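Local coordinates for SnoaL-like domain-containing protein (Catenulispora acidiphila, PDB 4H3U) that is of unknown function but has a ketosteroid isomerase-like fold and may take part in trimethylamine metabolism, at residues M81-H86 / H108-P113; T114-P119 / A145-P150; H59-T64 / D136-S141; N42-G47 / Q70-K75; T88-Y93 / E102-G107. All blocks are in the same frame, centred on the assembly; numbering follows the deposited sequence. Where two conformers were deposited one is given.

Interaction 1 (M81-H86 / H108-P113). With CD (cadmium ion), chain E.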
# COMPACT_ATOMS: atom_id res chain seq x y z
N MSE A 81 -4.61 -3.33 -21.12
CA MSE A 81 -4.74 -4.60 -20.42
C MSE A 81 -6.02 -4.75 -19.62
O MSE A 81 -6.47 -5.88 -19.43
CB MSE A 81 -3.55 -4.74 -19.45
CG MSE A 81 -3.43 -6.09 -18.71
SE MSE A 81 -1.96 -6.20 -17.41
CE MSE A 81 -0.66 -5.39 -18.67
N ILE A 82 -6.63 -3.64 -19.22
CA ILE A 82 -7.75 -3.64 -18.32
C ILE A 82 -8.85 -2.73 -18.81
O ILE A 82 -8.62 -1.57 -19.09
CB ILE A 82 -7.30 -3.14 -16.92
CG1 ILE A 82 -6.08 -3.94 -16.44
CG2 ILE A 82 -8.44 -3.26 -15.92
CD1 ILE A 82 -5.60 -3.56 -15.04
N GLU A 83 -10.04 -3.31 -18.98
CA GLU A 83 -11.19 -2.56 -19.38
C GLU A 83 -11.82 -1.84 -18.17
O GLU A 83 -11.78 -2.32 -17.04
CB GLU A 83 -12.26 -3.53 -19.94
CG GLU A 83 -13.41 -2.86 -20.68
CD GLU A 83 -13.04 -2.40 -22.12
OE1 GLU A 83 -13.93 -2.07 -22.91
OE2 GLU A 83 -11.83 -2.30 -22.44
N ASN A 84 -12.44 -0.70 -18.43
CA ASN A 84 -13.22 0.03 -17.43
C ASN A 84 -12.42 0.42 -16.17
O ASN A 84 -12.96 0.39 -15.07
CB ASN A 84 -14.51 -0.75 -17.04
CG ASN A 84 -15.48 0.09 -16.27
OD1 ASN A 84 -15.74 1.25 -16.63
ND2 ASN A 84 -15.98 -0.45 -15.18
N VAL A 85 -11.15 0.76 -16.33
CA VAL A 85 -10.37 1.19 -15.17
C VAL A 85 -11.08 2.38 -14.52
O VAL A 85 -11.48 3.34 -15.21
CB VAL A 85 -8.96 1.62 -15.57
CG1 VAL A 85 -8.26 2.37 -14.44
CG2 VAL A 85 -8.15 0.43 -15.99
N HIS A 86 -11.29 2.29 -13.22
CA HIS A 86 -11.91 3.38 -12.49
C HIS A 86 -11.35 3.42 -11.09
O HIS A 86 -11.12 2.39 -10.47
CB HIS A 86 -13.45 3.31 -12.55
CG HIS A 86 -14.07 2.09 -11.95
ND1 HIS A 86 -13.99 0.84 -12.53
CD2 HIS A 86 -14.88 1.95 -10.88
CE1 HIS A 86 -14.66 -0.03 -11.78
NE2 HIS A 86 -15.23 0.63 -10.79
N HIS A 108 -11.66 -4.58 -15.23
CA HIS A 108 -11.83 -5.97 -15.66
C HIS A 108 -10.67 -6.30 -16.60
O HIS A 108 -10.63 -5.85 -17.75
CB HIS A 108 -13.20 -6.19 -16.30
CG HIS A 108 -13.53 -7.63 -16.57
ND1 HIS A 108 -14.84 -8.04 -16.84
CD2 HIS A 108 -12.75 -8.73 -16.56
CE1 HIS A 108 -14.81 -9.34 -17.00
NE2 HIS A 108 -13.57 -9.79 -16.88
N ILE A 109 -9.71 -7.09 -16.12
CA ILE A 109 -8.57 -7.49 -16.92
C ILE A 109 -9.11 -8.18 -18.18
O ILE A 109 -9.91 -9.13 -18.08
CB ILE A 109 -7.66 -8.43 -16.12
CG1 ILE A 109 -7.03 -7.67 -14.93
CG2 ILE A 109 -6.57 -9.02 -16.99
CD1 ILE A 109 -6.36 -8.54 -13.90
N LYS A 110 -8.69 -7.73 -19.35
CA LYS A 110 -9.28 -8.24 -20.59
C LYS A 110 -8.95 -9.72 -20.71
O LYS A 110 -7.77 -10.15 -20.60
CB LYS A 110 -8.80 -7.44 -21.80
CG LYS A 110 -9.12 -5.97 -21.72
CD LYS A 110 -8.74 -5.21 -22.98
CE LYS A 110 -8.85 -3.72 -22.74
NZ LYS A 110 -8.47 -2.92 -23.93
N GLY A 111 -9.99 -10.53 -20.97
CA GLY A 111 -9.88 -11.99 -21.08
C GLY A 111 -10.04 -12.75 -19.75
O GLY A 111 -10.14 -13.98 -19.76
N ALA A 112 -10.03 -12.06 -18.60
CA ALA A 112 -10.18 -12.74 -17.29
C ALA A 112 -11.64 -13.07 -17.07
O ALA A 112 -12.53 -12.34 -17.55
CB ALA A 112 -9.72 -11.81 -16.16
N PRO A 113 -11.91 -14.10 -16.27
CA PRO A 113 -13.32 -14.43 -16.03
C PRO A 113 -14.23 -13.33 -15.44
O PRO A 113 -15.37 -13.18 -15.89
CB PRO A 113 -13.21 -15.61 -15.07
CG PRO A 113 -11.93 -16.29 -15.42
CD PRO A 113 -11.01 -15.16 -15.80
CD CD E . -16.69 -0.08 -9.19
O HOH W 1 -5.54 -8.31 -20.52
O HOH W 2 -9.67 -0.25 -22.15
O HOH W 3 -15.05 0.13 -7.57
O HOH W 4 -17.21 2.00 -8.60
O HOH W 5 -18.37 -0.21 -10.75
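The imidazole of His-108, a residue whose backbone pairs with Glu-83, is turned back onto its own segment: at one edge, close to the ring plane, NE2 donates to Ala-112 O (2.8 Å), approaching from above that carbonyl's plane. Pro-115 packs on the same residue. The His-86 ring also works through its edges. ND1 donates in plane to Asn-84 O, nearly along the C=O axis, and NE2 on the far edge binds a cadmium ion at 2.3 Å, with three waters and two atoms from elsewhere among the other ligands.

Between the segments, the end of the beta hairpin of strands 82-95 and 98-109 is closed by antiparallel pairing. Glu-83 and His-108 exchange two N-H to O bonds; the next pair, Ile-82 and Ile-109, is non-hydrogen-bonded, and their CG1 atoms meet at 4.1 Å. From within the type II turn Ile-109 to Ala-112, Lys-110 N donates almost straight to O of selenomethionine Met-81 (2.9 Å, 173°).

Lys-110 stretches out fully beyond CG, while Glu-83 bends at chi2 (77°) to bring OE2 within 3.3 Å of Lys-110 CE. The salt bridge from OE2 to Lys-110 NZ is long, 3.7 Å. Because NZ also makes weak bonds to the carbonyls of Asp-79 and Ala-80, its positive charge is probably shared between the glutamate and the C-terminal carbonyls of helix 68-81, with no single tight partner.

Interaction 2 (T114-P119 / A145-P150)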
# COMPACT_ATOMS: atom_id res chain seq x y z
N THR A 114 -13.72 -12.56 -14.48
CA THR A 114 -14.53 -11.60 -13.77
C THR A 114 -13.76 -10.30 -13.51
O THR A 114 -12.54 -10.33 -13.56
CB THR A 114 -15.03 -12.20 -12.45
OG1 THR A 114 -13.97 -12.91 -11.83
CG2 THR A 114 -16.15 -13.19 -12.64
N PRO A 115 -14.47 -9.22 -13.17
CA PRO A 115 -13.83 -7.94 -12.81
C PRO A 115 -13.36 -7.97 -11.35
O PRO A 115 -13.58 -8.94 -10.62
CB PRO A 115 -14.95 -6.94 -13.02
CG PRO A 115 -16.19 -7.71 -12.68
CD PRO A 115 -15.94 -9.10 -13.21
N PHE A 116 -12.72 -6.87 -10.95
CA PHE A 116 -12.21 -6.71 -9.59
C PHE A 116 -12.42 -5.27 -9.10
O PHE A 116 -12.57 -4.35 -9.90
CB PHE A 116 -10.69 -7.03 -9.55
CG PHE A 116 -9.82 -5.98 -10.23
CD1 PHE A 116 -9.32 -4.90 -9.52
CD2 PHE A 116 -9.54 -6.06 -11.59
CE1 PHE A 116 -8.56 -3.92 -10.17
CE2 PHE A 116 -8.80 -5.10 -12.24
CZ PHE A 116 -8.31 -4.00 -11.51
N ALA A 117 -12.36 -5.13 -7.79
CA ALA A 117 -12.29 -3.80 -7.12
C ALA A 117 -11.54 -4.03 -5.81
O ALA A 117 -11.93 -4.89 -5.03
CB ALA A 117 -13.65 -3.17 -6.91
N VAL A 118 -10.47 -3.25 -5.57
CA VAL A 118 -9.68 -3.41 -4.37
C VAL A 118 -9.37 -2.04 -3.76
O VAL A 118 -9.23 -1.04 -4.48
CB VAL A 118 -8.35 -4.13 -4.66
CG1 VAL A 118 -8.58 -5.59 -5.10
CG2 VAL A 118 -7.47 -3.41 -5.69
N PRO A 119 -9.14 -2.00 -2.44
CA PRO A 119 -8.64 -0.77 -1.84
C PRO A 119 -7.18 -0.52 -2.29
O PRO A 119 -6.37 -1.43 -2.39
CB PRO A 119 -8.72 -1.04 -0.34
CG PRO A 119 -8.67 -2.53 -0.21
CD PRO A 119 -9.35 -3.06 -1.44
N ALA A 145 -7.50 -13.03 -7.51
CA ALA A 145 -8.54 -13.91 -6.99
C ALA A 145 -9.94 -13.42 -7.42
O ALA A 145 -10.75 -14.23 -7.89
CB ALA A 145 -8.45 -14.03 -5.48
N GLN A 146 -10.21 -12.12 -7.26
CA GLN A 146 -11.50 -11.61 -7.67
C GLN A 146 -11.75 -11.87 -9.15
O GLN A 146 -12.91 -11.99 -9.56
CB GLN A 146 -11.63 -10.12 -7.35
CG GLN A 146 -11.82 -9.82 -5.89
CD GLN A 146 -11.98 -8.33 -5.73
OE1 GLN A 146 -12.79 -7.69 -6.41
NE2 GLN A 146 -11.25 -7.76 -4.79
N SER A 147 -10.67 -11.75 -9.91
CA SER A 147 -10.74 -11.87 -11.38
C SER A 147 -10.88 -13.28 -11.89
O SER A 147 -11.09 -13.48 -13.09
CB SER A 147 -9.46 -11.29 -12.03
OG SER A 147 -9.29 -9.90 -11.75
N GLY A 148 -10.75 -14.26 -11.00
CA GLY A 148 -10.80 -15.66 -11.38
C GLY A 148 -9.55 -16.11 -12.10
O GLY A 148 -9.60 -17.09 -12.84
N LEU A 149 -8.42 -15.46 -11.83
CA LEU A 149 -7.14 -15.79 -12.43
C LEU A 149 -6.29 -16.55 -11.45
O LEU A 149 -6.46 -16.42 -10.23
CB LEU A 149 -6.39 -14.53 -12.84
CG LEU A 149 -7.03 -13.73 -13.98
CD1 LEU A 149 -6.36 -12.38 -14.13
CD2 LEU A 149 -6.99 -14.54 -15.26
N PRO A 150 -5.33 -17.35 -11.96
CA PRO A 150 -4.45 -18.10 -11.09
C PRO A 150 -3.60 -17.17 -10.23
O PRO A 150 -3.25 -16.07 -10.66
CB PRO A 150 -3.56 -18.87 -12.07
CG PRO A 150 -4.30 -18.93 -13.35
CD PRO A 150 -5.08 -17.66 -13.39
O HOH W 6 -10.39 -8.59 -13.85
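Thr-114 N donates to Ser-147 O (3.1 Å) from above its carbonyl plane, and the return contact is a CA-H...O approach of Ser-147 CA to Thr-114 O (3.2 Å). The extended chain thus meets a helix end: helix 140-147 stops in a Schellman motif, in which Gly-148 takes a positive phi (73°) and turns the chain away.

The side chains add a second layer of polar bonds. Thr-114 OG1 donates to Gln-146 O at 2.7 Å, in the carbonyl plane and on a lone pair. Gln-146 leaves the helix with its chain extended beyond CG and lays its amide against Ala-117: OE1 accepts from Ala-117 N (2.9 Å), and NE2 donates to Ala-117 O (3.0 Å), which lies in the amide plane. A side chain here does what a neighbouring strand would do, binding both polar atoms of one residue. NE2 also bonds to Ser-142 OG and touches Val-118 CG1. With an alanine in place of Gln-146, N and O of Ala-117 would probably lose these partners, leaving the strand tied to the helix end by the Thr-114 bonds and apolar packing. Ser-147 OG bonds to Val-143 O and, through a water, to Thr-114 O.

On its other side, strand 116-127 pairs with strand 98-109, Phe-116 with Gly-107 and Val-118 with Tyr-105. Phe-116 and Val-118 reach Val-143 of helix 140-147, so the helix lies over the beginning of this strand.

Interaction 3 (H59-T64 / D136-S141). With CD (cadmium ion), chain D.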
# COMPACT_ATOMS: atom_id res chain seq x y z
N HIS A 59 3.70 -0.54 -6.94
CA HIS A 59 4.37 -1.59 -6.19
C HIS A 59 3.72 -2.96 -6.37
O HIS A 59 4.40 -3.96 -6.15
CB HIS A 59 4.44 -1.20 -4.70
CG HIS A 59 5.37 -0.08 -4.40
ND1 HIS A 59 6.74 -0.23 -4.30
CD2 HIS A 59 5.11 1.22 -4.13
CE1 HIS A 59 7.27 0.95 -3.99
NE2 HIS A 59 6.30 1.85 -3.87
N ALA A 60 2.44 -3.00 -6.66
CA ALA A 60 1.76 -4.29 -6.81
C ALA A 60 2.30 -5.05 -8.03
O ALA A 60 2.54 -6.24 -7.97
CB ALA A 60 0.24 -4.08 -6.88
N ILE A 61 2.42 -4.32 -9.15
CA ILE A 61 2.90 -4.86 -10.45
C ILE A 61 4.40 -4.78 -10.56
O ILE A 61 5.00 -5.60 -11.25
CB ILE A 61 2.26 -4.02 -11.63
CG1 ILE A 61 0.74 -4.11 -11.62
CG2 ILE A 61 2.79 -4.41 -13.01
CD1 ILE A 61 0.18 -5.51 -11.72
N GLY A 62 5.03 -3.82 -9.89
CA GLY A 62 6.43 -3.54 -9.94
C GLY A 62 6.82 -2.79 -11.19
O GLY A 62 7.69 -3.23 -11.94
N ALA A 63 6.12 -1.72 -11.49
CA ALA A 63 6.40 -0.87 -12.63
C ALA A 63 6.89 0.49 -12.15
O ALA A 63 6.32 1.05 -11.24
CB ALA A 63 5.15 -0.67 -13.46
N THR A 64 7.89 1.02 -12.84
CA THR A 64 8.51 2.31 -12.56
C THR A 64 8.60 3.21 -13.81
O THR A 64 9.20 2.82 -14.82
CB THR A 64 9.92 2.06 -11.98
OG1 THR A 64 10.73 1.32 -12.91
CG2 THR A 64 9.82 1.23 -10.76
N ASP A 136 1.79 3.74 -5.76
CA ASP A 136 0.53 3.02 -5.62
C ASP A 136 0.77 1.65 -4.98
O ASP A 136 1.67 0.93 -5.41
CB ASP A 136 -0.19 2.78 -6.94
CG ASP A 136 -0.60 4.02 -7.70
OD1 ASP A 136 -0.64 5.12 -7.09
OD2 ASP A 136 -0.95 3.87 -8.90
N TYR A 137 -0.01 1.32 -3.97
CA TYR A 137 -0.01 0.02 -3.27
C TYR A 137 -1.42 -0.55 -3.24
O TYR A 137 -2.37 0.13 -2.93
CB TYR A 137 0.45 0.20 -1.82
CG TYR A 137 1.80 0.73 -1.56
CD1 TYR A 137 2.86 -0.15 -1.21
CD2 TYR A 137 2.11 2.09 -1.63
CE1 TYR A 137 4.11 0.33 -0.89
CE2 TYR A 137 3.37 2.56 -1.33
CZ TYR A 137 4.39 1.66 -0.99
OH TYR A 137 5.67 2.10 -0.70
N TYR A 138 -1.52 -1.88 -3.53
CA TYR A 138 -2.80 -2.58 -3.50
C TYR A 138 -2.52 -4.06 -3.51
O TYR A 138 -1.40 -4.50 -3.85
CB TYR A 138 -3.78 -2.17 -4.61
CG TYR A 138 -3.26 -2.25 -6.02
CD1 TYR A 138 -3.44 -3.37 -6.82
CD2 TYR A 138 -2.50 -1.20 -6.54
CE1 TYR A 138 -2.92 -3.40 -8.11
CE2 TYR A 138 -1.99 -1.22 -7.82
CZ TYR A 138 -2.19 -2.35 -8.61
OH TYR A 138 -1.70 -2.39 -9.90
N SER A 139 -3.51 -4.87 -3.19
CA SER A 139 -3.32 -6.32 -3.14
C SER A 139 -3.45 -6.97 -4.49
O SER A 139 -4.57 -7.19 -4.97
CB SER A 139 -4.29 -6.94 -2.16
OG SER A 139 -4.22 -8.36 -2.20
N LEU A 140 -2.34 -7.34 -5.10
CA LEU A 140 -2.37 -8.07 -6.37
C LEU A 140 -3.06 -9.42 -6.15
O LEU A 140 -3.80 -9.88 -7.02
CB LEU A 140 -0.99 -8.23 -6.98
CG LEU A 140 -1.00 -8.90 -8.36
CD1 LEU A 140 -1.76 -8.12 -9.41
CD2 LEU A 140 0.44 -9.12 -8.83
N SER A 141 -2.89 -10.04 -5.00
CA SER A 141 -3.53 -11.36 -4.75
C SER A 141 -5.04 -11.21 -4.82
O SER A 141 -5.71 -12.07 -5.39
CB SER A 141 -3.10 -11.85 -3.33
OG SER A 141 -1.73 -12.19 -3.36
CD CD D . 0.37 -5.00 -2.26
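His-59 carries CG beside its backbone N (chi1 -70°), and Tyr-137 is set in the same way, which makes their rings run side by side in one direction. They form an offset stack, centroids 4.2 Å apart and planes at 21°, with His-59 CD2 over the rim of the tyrosine face. Both polar ends, His-59 NE2 and Tyr-137 OH, hydrogen-bond to Gln-135 OE1, which fixes the rotation of the imidazole.

Tyr-138 takes a different rotamer. Its CG sits between backbone N and carbonyl carbon (chi1 54°), and the ring swings round until Ala-60 CB stands over its centre, 3.5 Å from the centroid, a clear CH-pi contact. Its OH bonds to Asp-58 OD2 and lies 3.4 Å from Ile-61 CG1. Farther along, Ile-61 CD1 meets Leu-140 CD1 at 4.0 Å, the two side chains crossing at about a right angle. The one backbone bond of the contact is a straight one, His-59 N to Asp-136 O (2.9 Å).

Tyr-138 O binds a cadmium ion at 2.4 Å together with Tyr-138 O of the second subunit, whose Tyr-137 also packs on its counterpart here; the contact thus forms part of the dimer interface. Strand 130-138, flanked by strands 54-58 and 116-127, here passes into helix 140-147, while Trp-74 of helix 68-81 covers Ile-61 and Ala-63.

Interaction 4 (N42-G47 / Q70-K75)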
# COMPACT_ATOMS: atom_id res chain seq x y z
N ASN A 42 -8.05 9.37 -21.33
CA ASN A 42 -7.03 10.29 -21.86
C ASN A 42 -5.72 10.11 -21.11
O ASN A 42 -5.56 10.63 -20.03
CB ASN A 42 -7.57 11.73 -21.72
CG ASN A 42 -6.64 12.76 -22.30
OD1 ASN A 42 -5.51 12.49 -22.64
ND2 ASN A 42 -7.10 14.01 -22.31
N PRO A 43 -4.76 9.40 -21.72
CA PRO A 43 -3.46 9.19 -21.01
C PRO A 43 -2.81 10.52 -20.59
O PRO A 43 -2.21 10.60 -19.50
CB PRO A 43 -2.61 8.42 -22.02
CG PRO A 43 -3.65 7.65 -22.77
CD PRO A 43 -4.84 8.55 -22.92
N ASN A 44 -2.85 11.54 -21.44
CA ASN A 44 -2.20 12.81 -21.13
C ASN A 44 -2.81 13.54 -19.95
O ASN A 44 -2.16 14.39 -19.37
CB ASN A 44 -2.19 13.73 -22.34
CG ASN A 44 -1.25 13.30 -23.44
OD1 ASN A 44 -1.64 13.33 -24.63
ND2 ASN A 44 -0.04 12.99 -23.10
N ALA A 45 -4.05 13.23 -19.59
CA ALA A 45 -4.64 13.84 -18.41
C ALA A 45 -3.91 13.36 -17.16
O ALA A 45 -3.88 14.11 -16.17
CB ALA A 45 -6.15 13.55 -18.34
N LEU A 46 -3.32 12.16 -17.17
CA LEU A 46 -2.55 11.70 -16.01
C LEU A 46 -1.14 12.32 -16.07
O LEU A 46 -0.68 12.94 -15.11
CB LEU A 46 -2.44 10.18 -15.98
CG LEU A 46 -1.68 9.64 -14.75
CD1 LEU A 46 -2.43 9.91 -13.48
CD2 LEU A 46 -1.41 8.15 -14.89
N GLY A 47 -0.45 12.17 -17.20
CA GLY A 47 0.90 12.68 -17.29
C GLY A 47 1.06 14.16 -17.02
O GLY A 47 2.05 14.59 -16.37
N GLN A 70 6.39 8.82 -20.11
CA GLN A 70 6.30 7.46 -19.56
C GLN A 70 5.05 7.29 -18.68
O GLN A 70 4.41 6.26 -18.68
CB GLN A 70 7.54 7.06 -18.76
CG GLN A 70 8.80 6.89 -19.60
CD GLN A 70 9.90 6.16 -18.88
OE1 GLN A 70 9.84 5.97 -17.68
NE2 GLN A 70 10.89 5.73 -19.63
N ILE A 71 4.73 8.32 -17.91
CA ILE A 71 3.59 8.25 -16.97
C ILE A 71 2.26 8.18 -17.73
O ILE A 71 1.40 7.34 -17.45
CB ILE A 71 3.64 9.33 -15.93
CG1 ILE A 71 4.86 9.10 -15.00
CG2 ILE A 71 2.34 9.41 -15.13
CD1 ILE A 71 5.17 10.25 -14.06
N SER A 72 2.08 9.04 -18.75
CA SER A 72 0.92 8.93 -19.61
C SER A 72 0.91 7.52 -20.26
O SER A 72 -0.14 6.88 -20.38
CB SER A 72 0.98 10.00 -20.65
OG SER A 72 0.82 11.27 -20.08
N GLY A 73 2.08 7.02 -20.66
CA GLY A 73 2.21 5.68 -21.21
C GLY A 73 1.77 4.59 -20.27
O GLY A 73 1.28 3.55 -20.74
N TRP A 74 1.88 4.77 -18.95
CA TRP A 74 1.41 3.80 -17.97
C TRP A 74 -0.12 3.76 -17.94
O TRP A 74 -0.70 2.68 -17.85
CB TRP A 74 2.03 4.11 -16.59
CG TRP A 74 1.53 3.24 -15.47
CD1 TRP A 74 0.91 3.66 -14.34
CD2 TRP A 74 1.66 1.81 -15.35
NE1 TRP A 74 0.64 2.60 -13.52
CE2 TRP A 74 1.05 1.44 -14.14
CE3 TRP A 74 2.16 0.79 -16.18
CZ2 TRP A 74 1.01 0.12 -13.69
CZ3 TRP A 74 2.11 -0.50 -15.74
CH2 TRP A 74 1.53 -0.85 -14.53
N LYS A 75 -0.78 4.90 -18.05
CA LYS A 75 -2.24 4.91 -18.19
C LYS A 75 -2.62 4.19 -19.48
O LYS A 75 -3.55 3.36 -19.48
CB LYS A 75 -2.76 6.34 -18.13
CG LYS A 75 -4.24 6.51 -18.56
CD LYS A 75 -5.25 5.73 -17.78
CE LYS A 75 -6.68 6.17 -18.22
NZ LYS A 75 -7.71 5.22 -17.75
O HOH W 7 1.48 13.55 -20.93
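Ser-72 sets its hydroxyl beside its own backbone N (chi1 -68°), where OG bonds to Arg-68 O one helical turn earlier and at the same time presses against the other helix, 3.1 Å from Gly-47 CA. A beta carbon on Gly-47 would run into this hydroxyl, so the absence of a side chain is what lets the helices close here. Pro-43 CB lies against Ser-72 O at 3.3 Å, and a water held by Asn-44 ND2 (2.7 Å) also reaches Ser-72 OG.

The elements joined are the short helix 43-47, whose N-cap Asn-42 makes a weak OD1 bond to Ala-45 N, and helix 68-81, two of the helices that accompany the curved sheet of this ketosteroid isomerase-like fold. Their axes approach to 7.4 Å with N-to-C directions 135° apart, close enough for small residues to meet backbone to backbone.

Leu-46 has CG anti to its N, which aims CD2 at the larger helix: it sits 4.0 Å from Ile-71 CG2, the two side chains crossing at about a right angle, and 3.9 Å from Lys-75 CB. Trp-34 and Trp-38 of helix 29-39 also touch Leu-46. Lys-75 likewise has CG anti to its N (chi1 168°), which lays CG on Pro-43 CA (3.7 Å), and a bend at chi2 then leads its otherwise straight end away from Leu-46. Its buried ammonium group is satisfied by Trp-38 O, Gly-40 O and a salt bridge to Asp-79.

Interaction 5 (T88-Y93 / E102-G107)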
# COMPACT_ATOMS: atom_id res chain seq x y z
N THR A 88 -11.95 5.50 -7.44
CA THR A 88 -12.83 6.34 -6.64
C THR A 88 -12.10 6.68 -5.35
O THR A 88 -11.38 5.88 -4.79
CB THR A 88 -14.17 5.66 -6.35
OG1 THR A 88 -13.94 4.47 -5.62
CG2 THR A 88 -14.86 5.30 -7.62
N ILE A 89 -12.29 7.90 -4.87
CA ILE A 89 -11.66 8.35 -3.65
C ILE A 89 -12.52 8.03 -2.43
O ILE A 89 -13.67 8.47 -2.35
CB ILE A 89 -11.44 9.87 -3.74
CG1 ILE A 89 -10.61 10.24 -4.99
CG2 ILE A 89 -10.77 10.39 -2.47
CD1 ILE A 89 -9.26 9.53 -5.07
N THR A 90 -11.94 7.32 -1.49
CA THR A 90 -12.55 7.03 -0.21
C THR A 90 -12.29 8.18 0.74
O THR A 90 -13.23 8.74 1.34
CB THR A 90 -12.04 5.72 0.38
OG1 THR A 90 -12.23 4.68 -0.58
CG2 THR A 90 -12.78 5.37 1.65
N LYS A 91 -11.02 8.57 0.89
CA LYS A 91 -10.64 9.73 1.68
C LYS A 91 -9.22 10.12 1.31
O LYS A 91 -8.51 9.32 0.74
CB LYS A 91 -10.81 9.51 3.17
CG LYS A 91 -9.89 8.47 3.71
CD LYS A 91 -10.01 8.20 5.22
CE LYS A 91 -11.35 7.60 5.59
NZ LYS A 91 -11.39 7.40 7.07
N ALA A 92 -8.85 11.34 1.58
CA ALA A 92 -7.51 11.79 1.31
C ALA A 92 -7.16 12.87 2.29
O ALA A 92 -8.04 13.57 2.78
CB ALA A 92 -7.36 12.27 -0.13
N TYR A 93 -5.86 13.03 2.57
CA TYR A 93 -5.38 13.97 3.57
C TYR A 93 -3.95 14.43 3.27
O TYR A 93 -3.08 13.63 2.95
CB TYR A 93 -5.55 13.33 4.96
CG TYR A 93 -5.34 11.81 5.06
CD1 TYR A 93 -4.10 11.27 5.43
CD2 TYR A 93 -6.40 10.92 4.81
CE1 TYR A 93 -3.94 9.90 5.51
CE2 TYR A 93 -6.23 9.56 4.92
CZ TYR A 93 -5.00 9.06 5.26
OH TYR A 93 -4.81 7.71 5.37
N GLU A 102 -6.65 7.23 0.06
CA GLU A 102 -7.28 5.93 0.20
C GLU A 102 -8.34 5.89 -0.93
O GLU A 102 -9.27 6.72 -0.97
CB GLU A 102 -7.94 5.75 1.55
CG GLU A 102 -6.92 5.72 2.65
CD GLU A 102 -7.46 5.42 4.03
OE1 GLU A 102 -8.25 4.45 4.17
OE2 GLU A 102 -7.02 6.09 5.00
N ALA A 103 -8.18 4.96 -1.86
CA ALA A 103 -9.05 4.85 -3.02
C ALA A 103 -9.50 3.44 -3.21
O ALA A 103 -9.09 2.53 -2.49
CB ALA A 103 -8.30 5.29 -4.26
N VAL A 104 -10.41 3.26 -4.16
CA VAL A 104 -10.78 1.93 -4.66
C VAL A 104 -10.44 1.92 -6.13
O VAL A 104 -10.85 2.78 -6.89
CB VAL A 104 -12.28 1.59 -4.44
CG1 VAL A 104 -12.63 0.23 -5.05
CG2 VAL A 104 -12.61 1.60 -2.97
N TYR A 105 -9.67 0.90 -6.50
CA TYR A 105 -9.22 0.66 -7.86
C TYR A 105 -9.96 -0.55 -8.43
O TYR A 105 -9.92 -1.63 -7.87
CB TYR A 105 -7.73 0.38 -7.83
CG TYR A 105 -7.11 -0.09 -9.12
CD1 TYR A 105 -7.58 0.35 -10.35
CD2 TYR A 105 -6.14 -1.05 -9.13
CE1 TYR A 105 -7.03 -0.14 -11.54
CE2 TYR A 105 -5.50 -1.44 -10.30
CZ TYR A 105 -5.92 -0.95 -11.50
OH TYR A 105 -5.32 -1.37 -12.66
N GLY A 106 -10.64 -0.33 -9.54
CA GLY A 106 -11.42 -1.39 -10.16
C GLY A 106 -11.27 -1.42 -11.66
O GLY A 106 -10.89 -0.44 -12.30
N GLY A 107 -11.68 -2.56 -12.23
CA GLY A 107 -11.65 -2.75 -13.68
C GLY A 107 -11.89 -4.22 -13.98
O GLY A 107 -12.25 -4.99 -13.11
O HOH W 8 -10.55 2.61 0.04
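Thr-90 and Lys-91 both face Glu-102, a classic beta bulge in the antiparallel hairpin of strands 82-95 and 98-109. Among the backbone bonds, Glu-102 O grips two donors, Thr-90 N (2.8 Å) and Lys-91 N (3.2 Å), while Glu-102 N donates back to Lys-91 O. Before the bulge the pairing is regular: Thr-88 and Val-104 exchange two bonds, and Ile-89 faces Ala-103 in a non-hydrogen-bonded pair.

Side-chain polar bonds gather on Glu-102. In the conformer described, Tyr-93 OH donates to OE2 at 2.8 Å on the anti side of the carboxylate, with OE2 at the ring edge and the two planes 85° apart. OE1 is taken by Gln-135 NE2 of the second subunit. A leucine in place of Glu-102 would probably leave the tyrosine hydroxyl and the Gln-135 amide of the second subunit without this carboxylate. The aliphatic part of Lys-91 runs alongside the glutamate, CD 3.7 Å from OE2; its NZ, 5.0 Å from Glu-102 OE2, is likely to stabilise the negative charge only through space.

Apolar contacts are slight: Ile-89 CD1 is 4.4 Å from Ala-103 CB, and Ile-89 also packs on Val-31, Trp-34 and Ala-35 of helix 29-39. One water bridges the strands, donating to Ala-103 O (2.9 Å) and lying 2.7 Å from Thr-90 OG1.

Overall arrangement
Interactions 1 and 5 hold the same hairpin, strands 82-95 and 98-109, at two places about 18 Å apart between centres; both are surface contacts built on backbone pairing, with charged side chains beside it. Interaction 4 is the buried one, a helix-helix contact of mostly small and aliphatic groups, whose Trp-74 meets Ile-61 and Ala-63 of interaction 3. Interactions 2 and 3, both partly buried, share helix 140-147: 114-119/145-150 ties its end by amide and hydroxyl bonds, while 59-64/136-141 reaches its start through Leu-140, and the strand before it through aromatic contacts. Tyr-105 meets Phe-116 and Tyr-138 between them. Interactions 3 and 5 both border the second subunit.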